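Local coordinates for methyltransferase FkbM (Methylobacillus flagellatus KT, PDB 2PY6), which probably transfers methyl groups to an acceptor substrate, using S-adenosylmethionine as donor, at the interface of chains A and B. Residues are numbered along the deposited sequence; one frame, centred on the assembly and turned at random. Chains: chain A/B, Methyltransferase FkbM.

The interface of chains A and B. Residues chain A 217-218, 243, 246-247; chain B 127, 203, 207.
The start of chain B helix 203-208 meets the loop at A:Arg218 beside chain A helix 239-248, in one patch of a two-fold symmetric interface, and shows how a salt bridge can pin a loop to a neighbouring subunit. A:Arg218 NH1 donates to B:Glu203 OE2 at 2.9 Å. The oxygen receives it through its syn lone pair, and guanidinium and carboxylate lie nearly coplanar, 7° apart, although the side chains cross at about a right angle. A:Arg218 NH1 also makes a weak hydrogen bond to B:Glu203 OE1, at 3.4 Å. A bend at chi3 (-81°) turns the guanidinium so that its NH1 edge meets the acid. The A:Val247 CG1 methyl lies 3.8 Å from B:Glu203 OE1. Over one face of the guanidinium comes B:Arg127 from the opposite direction, its NH2 3.4 Å from A:Arg218 NH2 and the planes tilted by 26°; the neighbouring carboxylate probably eases this like-charge pairing. Extended from CG to NE, B:Arg127 runs along two glycines of helix 239-248, its CZ 3.9 Å from A:Gly243 CA and its NE 4.1 Å from A:Gly246 CA. B:Glu207 OE1 sits 3.5 Å from A:Arg218 C. Replacing A:Arg218 with a leucine would probably leave the B:Glu203 carboxylate without this cationic partner and B:Arg127 without the flat group beneath its NH2. Repeated with the chains exchanged, the patch helps join two subunits of the deposited tetramer, though the structure alone does not show that this assembly is biological.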
ATOM      1  N   PHE A 217      -4.976 -19.277  23.500  1.00 27.72           N
ATOM      2  CA  PHE A 217      -6.250 -19.907  23.186  1.00 25.48           C
ATOM      3  C   PHE A 217      -6.179 -21.138  22.303  1.00 29.86           C
ATOM      4  O   PHE A 217      -7.116 -21.935  22.330  1.00 27.55           O
ATOM      5  CB  PHE A 217      -7.179 -18.852  22.578  1.00 22.70           C
ATOM      6  CG  PHE A 217      -7.437 -17.685  23.509  1.00 21.12           C
ATOM      7  CD1 PHE A 217      -8.235 -17.849  24.642  1.00 27.09           C
ATOM      8  CD2 PHE A 217      -6.836 -16.459  23.292  1.00 25.83           C
ATOM      9  CE1 PHE A 217      -8.444 -16.800  25.549  1.00 25.30           C
ATOM     10  CE2 PHE A 217      -7.035 -15.399  24.181  1.00 23.79           C
ATOM     11  CZ  PHE A 217      -7.852 -15.575  25.313  1.00 29.99           C
ATOM     12  N   ARG A 218      -5.070 -21.284  21.543  1.00 29.63           N
ATOM     13  CA  ARG A 218      -4.848 -22.409  20.630  1.00 28.98           C
ATOM     14  C   ARG A 218      -3.535 -23.085  20.876  1.00 30.01           C
ATOM     15  O   ARG A 218      -2.951 -23.558  19.923  1.00 32.15           O
ATOM     16  CB  ARG A 218      -5.012 -21.950  19.144  1.00 31.04           C
ATOM     17  CG  ARG A 218      -6.333 -21.242  19.068  1.00 27.22           C
ATOM     18  CD  ARG A 218      -7.010 -20.865  17.818  1.00 32.93           C
ATOM     19  NE  ARG A 218      -6.498 -19.664  17.269  1.00 38.19           N
ATOM     20  CZ  ARG A 218      -7.105 -18.892  16.377  1.00 33.53           C
ATOM     21  NH1 ARG A 218      -8.306 -19.132  15.876  1.00 31.52           N
ATOM     22  NH2 ARG A 218      -6.469 -17.814  15.990  1.00 29.23           N
ATOM     23  N   GLY A 243      -9.703 -13.070  21.179  1.00 27.93           N
ATOM     24  CA  GLY A 243      -9.376 -14.497  21.060  1.00 24.56           C
ATOM     25  C   GLY A 243     -10.298 -15.368  21.892  1.00 26.66           C
ATOM     26  O   GLY A 243     -10.698 -16.442  21.450  1.00 26.04           O
ATOM     27  N   GLY A 246     -13.532 -15.563  20.006  1.00 32.19           N
ATOM     28  CA  GLY A 246     -13.416 -16.452  18.847  1.00 31.83           C
ATOM     29  C   GLY A 246     -13.484 -17.929  19.189  1.00 32.61           C
ATOM     30  O   GLY A 246     -14.309 -18.661  18.627  1.00 33.12           O
ATOM     31  N   VAL A 247     -12.658 -18.377  20.142  1.00 33.29           N
ATOM     32  CA  VAL A 247     -12.602 -19.822  20.446  1.00 32.98           C
ATOM     33  C   VAL A 247     -13.815 -20.335  21.179  1.00 32.05           C
ATOM     34  O   VAL A 247     -14.095 -21.510  21.103  1.00 33.19           O
ATOM     35  CB  VAL A 247     -11.317 -20.272  21.186  1.00 35.81           C
ATOM     36  CG1 VAL A 247     -10.118 -19.900  20.354  1.00 41.42           C
ATOM     37  CG2 VAL A 247     -11.241 -19.692  22.616  1.00 35.46           C
TER
ATOM     38  N   ARG B 127     -13.784 -13.785  12.326  1.00 28.46           N
ATOM     39  CA  ARG B 127     -14.355 -13.471  13.650  1.00 31.41           C
ATOM     40  C   ARG B 127     -15.335 -12.301  13.595  1.00 28.28           C
ATOM     41  O   ARG B 127     -16.290 -12.264  14.330  1.00 28.97           O
ATOM     42  CB  ARG B 127     -13.232 -13.097  14.641  1.00 33.00           C
ATOM     43  CG  ARG B 127     -12.326 -14.239  15.025  1.00 33.31           C
ATOM     44  CD  ARG B 127     -11.149 -13.740  15.850  1.00 34.20           C
ATOM     45  NE  ARG B 127     -10.451 -14.888  16.403  1.00 32.06           N
ATOM     46  CZ  ARG B 127      -9.348 -14.830  17.137  1.00 27.37           C
ATOM     47  NH1 ARG B 127      -8.745 -13.690  17.376  1.00 22.25           N
ATOM     48  NH2 ARG B 127      -8.823 -15.948  17.586  1.00 34.08           N
ATOM     49  N   GLU B 203     -10.853 -24.820  14.003  1.00 31.15           N
ATOM     50  CA  GLU B 203     -10.100 -24.695  15.257  1.00 30.37           C
ATOM     51  C   GLU B 203      -9.258 -25.950  15.540  1.00 30.69           C
ATOM     52  O   GLU B 203      -8.269 -25.859  16.275  1.00 33.50           O
ATOM     53  CB  GLU B 203     -11.008 -24.362  16.447  1.00 25.44           C
ATOM     54  CG  GLU B 203     -11.587 -22.941  16.463  1.00 27.46           C
ATOM     55  CD  GLU B 203     -10.518 -21.838  16.529  1.00 29.16           C
ATOM     56  OE1 GLU B 203      -9.519 -21.962  17.277  1.00 27.39           O
ATOM     57  OE2 GLU B 203     -10.690 -20.825  15.838  1.00 27.91           O
ATOM     58  N   GLU B 207      -5.111 -25.706  16.828  1.00 29.82           N
ATOM     59  CA  GLU B 207      -4.521 -26.233  18.051  1.00 30.90           C
ATOM     60  C   GLU B 207      -3.137 -26.813  17.829  1.00 31.62           C
ATOM     61  O   GLU B 207      -2.337 -26.872  18.749  1.00 33.13           O
ATOM     62  CB  GLU B 207      -5.400 -27.368  18.650  1.00 31.67           C
ATOM     63  CG  GLU B 207      -6.721 -26.962  19.224  1.00 40.96           C
ATOM     64  CD  GLU B 207      -6.682 -26.182  20.540  1.00 33.67           C
ATOM     65  OE1 GLU B 207      -5.623 -25.857  21.128  1.00 33.56           O
ATOM     66  OE2 GLU B 207      -7.781 -25.856  20.976  1.00 46.29           O
TER